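PDB 3CJY: putative thioesterase from Novosphingobium aromaticivorans, which probably hydrolyses acyl-CoA thioesters, as a tandem-repeat hotdog-fold thioesterase whose fold also carries a bound calcium ion. Local coordinates for residues Pro122-Pro127 / Thr164-Leu168; Tyr145-Val151 / Met183-Phe187. All coordinates share one frame. Residue numbers count along the deposited sequence, not the author numbering.

Interaction 1. Residues Pro122-Pro127 / Thr164-Leu168; sequences PPVPQP and TRLWL
W167 lies under the ring of P127, whose CG stands 3.8 Å from the centroid of the six-membered ring of the indole and 14° off its normal, a CH-pi contact over the face. The indole (chi1 -76°, chi2 110°) also donates from its edge: W167 NE1 to P125 O is 2.9 Å (N-H...O 153°). V124 CG2 reaches W167 CZ2 at 3.8 Å. Segment 122-127 is mostly polyproline II (phi -63 to -84°, psi 150 to 161° at P122 and V124-Q126), broken by an inverse gamma turn centred on P123, and P127 turns helical (-54/-41). It runs beside strand 163-170 of the C-terminal hotdog repeat, in the antiparallel sheet that runs through both repeats, and covers the side from which R165 and W167 project. CA-CA spacings are 8.4 Å for V124-R165 and 6.4 Å for P127-W167. R165 (m, t, t) extends so that P122 CB sits over one face of its guanidinium, 3.7 Å from R165 CZ, while R165 CD meets V124 CG1 at 4.0 Å; its NE is salt-bridged to D223.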
ATOM      1  N   PRO A 122       2.321   7.058 -19.256  1.00 15.88           N
ATOM      2  CA  PRO A 122       2.543   8.451 -19.650  1.00 16.76           C
ATOM      3  C   PRO A 122       3.377   8.512 -20.940  1.00 17.62           C
ATOM      4  O   PRO A 122       4.192   7.624 -21.190  1.00 16.99           O
ATOM      5  CB  PRO A 122       3.320   9.036 -18.470  1.00 16.27           C
ATOM      6  CG  PRO A 122       3.993   7.838 -17.813  1.00 15.87           C
ATOM      7  CD  PRO A 122       3.030   6.703 -18.010  1.00 15.71           C
ATOM      8  N   PRO A 123       3.167   9.554 -21.759  1.00 19.70           N
ATOM      9  CA  PRO A 123       3.843   9.612 -23.043  1.00 20.40           C
ATOM     10  C   PRO A 123       5.267  10.126 -23.008  1.00 20.56           C
ATOM     11  O   PRO A 123       5.596  11.092 -23.665  1.00 22.87           O
ATOM     12  CB  PRO A 123       2.949  10.552 -23.848  1.00 21.19           C
ATOM     13  CG  PRO A 123       2.380  11.445 -22.900  1.00 21.16           C
ATOM     14  CD  PRO A 123       2.195  10.649 -21.597  1.00 18.82           C
ATOM     15  N   VAL A 124       6.122   9.417 -22.320  1.00 18.65           N
ATOM     16  CA  VAL A 124       7.525   9.833 -22.158  1.00 17.49           C
ATOM     17  C   VAL A 124       8.348   9.373 -23.370  1.00 16.43           C
ATOM     18  O   VAL A 124       7.948   8.467 -24.065  1.00 16.25           O
ATOM     19  CB  VAL A 124       8.130   9.266 -20.861  1.00 18.19           C
ATOM     20  CG1 VAL A 124       7.290   9.636 -19.639  1.00 18.81           C
ATOM     21  CG2 VAL A 124       8.286   7.747 -20.911  1.00 18.03           C
ATOM     22  N   PRO A 125       9.515   9.982 -23.628  1.00 15.73           N
ATOM     23  CA  PRO A 125      10.360   9.485 -24.704  1.00 15.48           C
ATOM     24  C   PRO A 125      10.861   8.099 -24.394  1.00 15.28           C
ATOM     25  O   PRO A 125      10.941   7.737 -23.250  1.00 14.51           O
ATOM     26  CB  PRO A 125      11.562  10.477 -24.726  1.00 16.55           C
ATOM     27  CG  PRO A 125      11.156  11.624 -23.838  1.00 16.23           C
ATOM     28  CD  PRO A 125      10.166  11.033 -22.838  1.00 17.52           C
ATOM     29  N   GLN A 126      11.152   7.329 -25.424  1.00 14.58           N
ATOM     30  CA  GLN A 126      11.767   6.002 -25.257  1.00 14.85           C
ATOM     31  C   GLN A 126      13.164   6.125 -24.618  1.00 13.74           C
ATOM     32  O   GLN A 126      13.764   7.194 -24.657  1.00 14.90           O
ATOM     33  CB  GLN A 126      11.794   5.261 -26.594  1.00 14.63           C
ATOM     34  CG  GLN A 126      10.401   4.760 -26.989  1.00 17.43           C
ATOM     35  CD  GLN A 126      10.028   3.480 -26.257  1.00 16.22           C
ATOM     36  OE1 GLN A 126      10.603   2.422 -26.553  1.00 18.35           O
ATOM     37  NE2 GLN A 126       9.094   3.561 -25.276  1.00 18.71           N
ATOM     38  N   PRO A 127      13.688   5.036 -24.050  1.00 13.92           N
ATOM     39  CA  PRO A 127      14.945   5.113 -23.313  1.00 13.58           C
ATOM     40  C   PRO A 127      16.113   5.724 -24.047  1.00 13.90           C
ATOM     41  O   PRO A 127      16.866   6.514 -23.451  1.00 13.69           O
ATOM     42  CB  PRO A 127      15.233   3.667 -22.962  1.00 14.02           C
ATOM     43  CG  PRO A 127      13.885   3.041 -22.860  1.00 15.78           C
ATOM     44  CD  PRO A 127      13.033   3.721 -23.859  1.00 13.41           C
ATOM     45  N   THR A 164       8.304  12.273 -10.578  1.00 12.72           N
ATOM     46  CA  THR A 164       9.641  11.856 -11.051  1.00 13.34           C
ATOM     47  C   THR A 164       9.439  10.609 -11.904  1.00 13.39           C
ATOM     48  O   THR A 164       8.816   9.627 -11.463  1.00 13.07           O
ATOM     49  CB  THR A 164      10.618  11.617  -9.910  1.00 14.16           C
ATOM     50  OG1 THR A 164      10.884  12.860  -9.232  1.00 14.00           O
ATOM     51  CG2 THR A 164      11.929  10.990 -10.419  1.00 14.79           C
ATOM     52  N   ARG A 165       9.907  10.690 -13.147  1.00 12.64           N
ATOM     53  CA  ARG A 165       9.831   9.569 -14.101  1.00 12.23           C
ATOM     54  C   ARG A 165      11.216   9.209 -14.605  1.00 11.79           C
ATOM     55  O   ARG A 165      11.918  10.024 -15.183  1.00 12.47           O
ATOM     56  CB  ARG A 165       8.899   9.892 -15.246  1.00 12.89           C
ATOM     57  CG  ARG A 165       7.492  10.129 -14.821  1.00 14.46           C
ATOM     58  CD  ARG A 165       6.597  10.716 -15.876  1.00 16.34           C
ATOM     59  NE  ARG A 165       5.214  10.537 -15.477  1.00 16.15           N
ATOM     60  CZ  ARG A 165       4.229  11.353 -15.783  1.00 17.30           C
ATOM     61  NH1 ARG A 165       4.489  12.456 -16.459  1.00 19.44           N
ATOM     62  NH2 ARG A 165       3.002  11.073 -15.382  1.00 19.31           N
ATOM     63  N   LEU A 166      11.639   8.002 -14.247  1.00 12.36           N
ATOM     64  CA  LEU A 166      12.956   7.478 -14.602  1.00 12.61           C
ATOM     65  C   LEU A 166      12.847   6.174 -15.400  1.00 12.92           C
ATOM     66  O   LEU A 166      11.992   5.332 -15.108  1.00 13.96           O
ATOM     67  CB  LEU A 166      13.725   7.171 -13.295  1.00 13.60           C
ATOM     68  CG  LEU A 166      13.897   8.316 -12.322  1.00 13.92           C
ATOM     69  CD1 LEU A 166      14.610   7.734 -11.064  1.00 12.73           C
ATOM     70  CD2 LEU A 166      14.733   9.377 -12.911  1.00 14.42           C
ATOM     71  N   TRP A 167      13.728   6.010 -16.380  1.00 11.63           N
ATOM     72  CA  TRP A 167      13.936   4.727 -17.016  1.00 11.70           C
ATOM     73  C   TRP A 167      15.036   4.029 -16.201  1.00 11.99           C
ATOM     74  O   TRP A 167      16.129   4.577 -15.966  1.00 11.75           O
ATOM     75  CB  TRP A 167      14.370   4.841 -18.482  1.00 12.61           C
ATOM     76  CG  TRP A 167      13.307   5.193 -19.445  1.00 11.63           C
ATOM     77  CD1 TRP A 167      13.174   6.369 -20.111  1.00 12.20           C
ATOM     78  CD2 TRP A 167      12.225   4.368 -19.865  1.00 11.11           C
ATOM     79  NE1 TRP A 167      12.098   6.319 -20.945  1.00 13.48           N
ATOM     80  CE2 TRP A 167      11.464   5.120 -20.792  1.00  8.61           C
ATOM     81  CE3 TRP A 167      11.806   3.093 -19.555  1.00 12.46           C
ATOM     82  CZ2 TRP A 167      10.333   4.587 -21.440  1.00 12.90           C
ATOM     83  CZ3 TRP A 167      10.679   2.575 -20.185  1.00 14.24           C
ATOM     84  CH2 TRP A 167       9.968   3.312 -21.111  1.00 11.20           C
ATOM     85  N   LEU A 168      14.756   2.801 -15.799  1.00 12.24           N
ATOM     86  CA  LEU A 168      15.684   1.993 -15.009  1.00 12.54           C
ATOM     87  C   LEU A 168      15.973   0.668 -15.679  1.00 12.71           C
ATOM     88  O   LEU A 168      15.099   0.043 -16.222  1.00 11.34           O
ATOM     89  CB  LEU A 168      15.110   1.679 -13.617  1.00 12.87           C
ATOM     90  CG  LEU A 168      14.698   2.880 -12.776  1.00 13.68           C
ATOM     91  CD1 LEU A 168      14.010   2.343 -11.484  1.00 14.97           C
ATOM     92  CD2 LEU A 168      15.864   3.814 -12.482  1.00 14.28           C
TER

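Interaction 2. Residues Tyr145-Val151 / Met183-Phe187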
ATOM      1  N   TYR A 145      24.578  -0.652  -4.473  1.00 15.39           N
ATOM      2  CA  TYR A 145      23.386  -1.109  -5.211  1.00 14.58           C
ATOM      3  C   TYR A 145      23.127  -0.229  -6.430  1.00 15.28           C
ATOM      4  O   TYR A 145      22.887  -0.715  -7.559  1.00 15.33           O
ATOM      5  CB  TYR A 145      22.131  -1.076  -4.325  1.00 14.95           C
ATOM      6  CG  TYR A 145      20.888  -1.248  -5.156  1.00 15.01           C
ATOM      7  CD1 TYR A 145      20.519  -2.496  -5.652  1.00 15.79           C
ATOM      8  CD2 TYR A 145      20.094  -0.154  -5.491  1.00 15.90           C
ATOM      9  CE1 TYR A 145      19.419  -2.645  -6.480  1.00 14.96           C
ATOM     10  CE2 TYR A 145      18.978  -0.309  -6.289  1.00 15.14           C
ATOM     11  CZ  TYR A 145      18.658  -1.554  -6.794  1.00 15.55           C
ATOM     12  OH  TYR A 145      17.582  -1.689  -7.610  1.00 18.53           O
ATOM     13  N   LEU A 146      23.119   1.073  -6.214  1.00 15.81           N
ATOM     14  CA  LEU A 146      22.765   1.970  -7.320  1.00 16.86           C
ATOM     15  C   LEU A 146      23.719   1.851  -8.509  1.00 18.05           C
ATOM     16  O   LEU A 146      23.350   2.160  -9.664  1.00 17.13           O
ATOM     17  CB  LEU A 146      22.648   3.443  -6.886  1.00 17.91           C
ATOM     18  CG  LEU A 146      21.387   3.838  -6.124  1.00 21.15           C
ATOM     19  CD1 LEU A 146      21.485   5.341  -5.771  1.00 21.07           C
ATOM     20  CD2 LEU A 146      20.076   3.526  -6.928  1.00 21.44           C
ATOM     21  N   GLU A 147      24.957   1.468  -8.237  1.00 16.64           N
ATOM     22  CA  GLU A 147      25.977   1.368  -9.318  1.00 17.93           C
ATOM     23  C   GLU A 147      25.565   0.326 -10.333  1.00 16.91           C
ATOM     24  O   GLU A 147      25.995   0.345 -11.489  1.00 17.40           O
ATOM     25  CB  GLU A 147      27.378   1.001  -8.777  1.00 18.47           C
ATOM     26  CG  GLU A 147      27.961   1.998  -7.827  1.00 23.73           C
ATOM     27  CD  GLU A 147      29.314   1.585  -7.245  1.00 28.68           C
ATOM     28  OE1 GLU A 147      29.973   0.676  -7.800  1.00 30.40           O
ATOM     29  OE2 GLU A 147      29.707   2.177  -6.212  1.00 33.11           O
ATOM     30  N   GLY A 148      24.741  -0.609  -9.890  1.00 15.72           N
ATOM     31  CA  GLY A 148      24.311  -1.693 -10.757  1.00 14.84           C
ATOM     32  C   GLY A 148      23.068  -1.388 -11.580  1.00 14.69           C
ATOM     33  O   GLY A 148      22.590  -2.245 -12.305  1.00 14.12           O
ATOM     34  N   ILE A 149      22.595  -0.155 -11.515  1.00 14.45           N
ATOM     35  CA  ILE A 149      21.399   0.213 -12.237  1.00 14.68           C
ATOM     36  C   ILE A 149      21.690   1.364 -13.173  1.00 14.46           C
ATOM     37  O   ILE A 149      22.320   2.343 -12.783  1.00 15.62           O
ATOM     38  CB  ILE A 149      20.280   0.679 -11.259  1.00 14.35           C
ATOM     39  CG1 ILE A 149      20.053  -0.357 -10.137  1.00 14.80           C
ATOM     40  CG2 ILE A 149      19.005   0.962 -12.035  1.00 13.41           C
ATOM     41  CD1 ILE A 149      19.645  -1.761 -10.642  1.00 14.40           C
ATOM     42  N   GLU A 150      21.272   1.206 -14.424  1.00 15.13           N
ATOM     43  CA  GLU A 150      21.378   2.269 -15.405  1.00 14.87           C
ATOM     44  C   GLU A 150      20.111   3.142 -15.307  1.00 15.79           C
ATOM     45  O   GLU A 150      18.984   2.636 -15.403  1.00 15.16           O
ATOM     46  CB  GLU A 150      21.593   1.700 -16.818  1.00 16.10           C
ATOM     47  CG  GLU A 150      21.841   2.797 -17.861  1.00 18.84           C
ATOM     48  CD  GLU A 150      22.160   2.237 -19.228  1.00 21.13           C
ATOM     49  OE1 GLU A 150      22.067   0.986 -19.413  1.00 22.74           O
ATOM     50  OE2 GLU A 150      22.476   3.063 -20.110  1.00 24.50           O
ATOM     51  N   VAL A 151      20.297   4.436 -15.071  1.00 13.93           N
ATOM     52  CA  VAL A 151      19.169   5.360 -14.867  1.00 13.30           C
ATOM     53  C   VAL A 151      19.152   6.496 -15.844  1.00 14.23           C
ATOM     54  O   VAL A 151      20.159   7.187 -16.031  1.00 13.05           O
ATOM     55  CB  VAL A 151      19.206   5.943 -13.410  1.00 13.42           C
ATOM     56  CG1 VAL A 151      18.015   6.807 -13.090  1.00 11.99           C
ATOM     57  CG2 VAL A 151      19.356   4.838 -12.338  1.00 11.49           C
HETATM   58  N   MSE A 183      12.475  -3.912  -6.118  1.00 13.03           N
HETATM   59  CA  MSE A 183      13.643  -3.049  -5.958  1.00 14.21           C
HETATM   60  C   MSE A 183      13.366  -1.680  -6.620  1.00 13.34           C
HETATM   61  O   MSE A 183      13.639  -0.632  -6.051  1.00 13.45           O
HETATM   62  CB  MSE A 183      14.896  -3.765  -6.468  1.00 14.85           C
HETATM   63  CG  MSE A 183      15.401  -4.694  -5.370  1.00 16.13           C
HETATM   64 SE   MSE A 183      16.966  -5.781  -5.828  0.75 16.59          SE
HETATM   65  CE  MSE A 183      16.107  -6.926  -6.790  1.00 13.77           C
ATOM     66  N   PHE A 184      12.822  -1.695  -7.840  1.00 13.31           N
ATOM     67  CA  PHE A 184      12.557  -0.459  -8.554  1.00 13.65           C
ATOM     68  C   PHE A 184      11.468   0.403  -7.908  1.00 13.87           C
ATOM     69  O   PHE A 184      11.466   1.643  -8.012  1.00 14.64           O
ATOM     70  CB  PHE A 184      12.209  -0.740 -10.022  1.00 13.61           C
ATOM     71  CG  PHE A 184      13.375  -1.239 -10.851  1.00 13.07           C
ATOM     72  CD1 PHE A 184      14.693  -0.998 -10.460  1.00 13.59           C
ATOM     73  CD2 PHE A 184      13.153  -1.796 -12.102  1.00 15.36           C
ATOM     74  CE1 PHE A 184      15.769  -1.345 -11.316  1.00 15.98           C
ATOM     75  CE2 PHE A 184      14.226  -2.188 -12.930  1.00 14.65           C
ATOM     76  CZ  PHE A 184      15.528  -1.975 -12.500  1.00 16.33           C
ATOM     77  N   ALA A 185      10.513  -0.267  -7.248  1.00 12.81           N
ATOM     78  CA  ALA A 185       9.444   0.402  -6.511  1.00 13.46           C
ATOM     79  C   ALA A 185      10.027   1.267  -5.381  1.00 15.34           C
ATOM     80  O   ALA A 185       9.475   2.285  -5.018  1.00 17.23           O
ATOM     81  CB  ALA A 185       8.415  -0.633  -5.896  1.00 13.56           C
ATOM     82  N   ASP A 186      11.161   0.830  -4.824  1.00 14.76           N
ATOM     83  CA  ASP A 186      11.799   1.565  -3.716  1.00 14.03           C
ATOM     84  C   ASP A 186      12.753   2.681  -4.159  1.00 14.06           C
ATOM     85  O   ASP A 186      13.649   3.095  -3.411  1.00 13.66           O
ATOM     86  CB  ASP A 186      12.457   0.612  -2.750  1.00 13.09           C
ATOM     87  CG  ASP A 186      12.768   1.261  -1.381  1.00 16.00           C
ATOM     88  OD1 ASP A 186      11.935   2.020  -0.868  1.00 15.69           O
ATOM     89  OD2 ASP A 186      13.863   1.006  -0.831  1.00 16.46           O
ATOM     90  N   PHE A 187      12.508   3.212  -5.349  1.00 13.31           N
ATOM     91  CA  PHE A 187      13.166   4.421  -5.802  1.00 13.63           C
ATOM     92  C   PHE A 187      12.379   5.699  -5.378  1.00 14.07           C
ATOM     93  O   PHE A 187      12.783   6.823  -5.634  1.00 14.61           O
ATOM     94  CB  PHE A 187      13.378   4.394  -7.313  1.00 14.40           C
ATOM     95  CG  PHE A 187      14.652   3.722  -7.742  1.00 13.89           C
ATOM     96  CD1 PHE A 187      14.887   2.386  -7.442  1.00 15.52           C
ATOM     97  CD2 PHE A 187      15.598   4.432  -8.489  1.00 15.02           C
ATOM     98  CE1 PHE A 187      16.042   1.762  -7.815  1.00 15.02           C
ATOM     99  CE2 PHE A 187      16.768   3.803  -8.902  1.00 15.78           C
ATOM    100  CZ  PHE A 187      16.977   2.458  -8.569  1.00 14.47           C
TER
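Three aromatic rings account for most of this buried contact, and their chi angles set how they meet. Y145, with chi1 t (168°), reaches across until OH lies 3.6 Å from M183 CB, 4.1 Å from F184 CD1 and 3.8 Å from F187 CE1. The Y145 and F187 rings meet edge to edge, each near the other's plane, with Y145 CE2 and F187 CE1 3.9 Å apart. M183, a selenomethionine (m, t, m), brings SE to 5.2 Å from the Y145 ring centroid at 62° off the normal, an oblique Met-aromatic contact. The elements joined are those of a hotdog domain: the end of helix 178-185 and the following turn, which carries F187, packed on one face of the antiparallel sheet, and the 3-10 turn leading into strand 149-153. The 3-10 turn, fixed by G148 N to Y145 O (3.0 Å) and I149 N to L146 O (3.1 Å), places L146 and I149 for contact. L146 (m, t) sends CD2 to 3.7 Å from F187 CZ, although its CA-CB bond points sideways. I149 (m, m) puts CD1 4.0 Å from F184 CE1, near that ring's plane, and CG2 4.3 Å from F187 CZ. F187 also borders C222 and M224 of strand 220-230.

In the fold
Strand 163-170 connects the two contacts, its opposite sides serving different partners. R165 and W167 meet the segment 122-127 in interaction 1, whereas L166 and L168 face interaction 2: L168 CD1 is 3.6 Å from F184 CD1, L168 CD2 is 3.6 Å from V151 CG2, and L166 CD1 is 4.1 Å from V151 CG1. The centres of the two interactions are about 15 Å apart. Interaction 1, its centre about 18 Å from the chain centre, is partly buried and mixes proline packing with an indole hydrogen bond and a charged arginine. Interaction 2, its centre about 9 Å from it, is buried, with apolar and aromatic packing of the helix end and following turn against the 3-10 turn and strand 149-153.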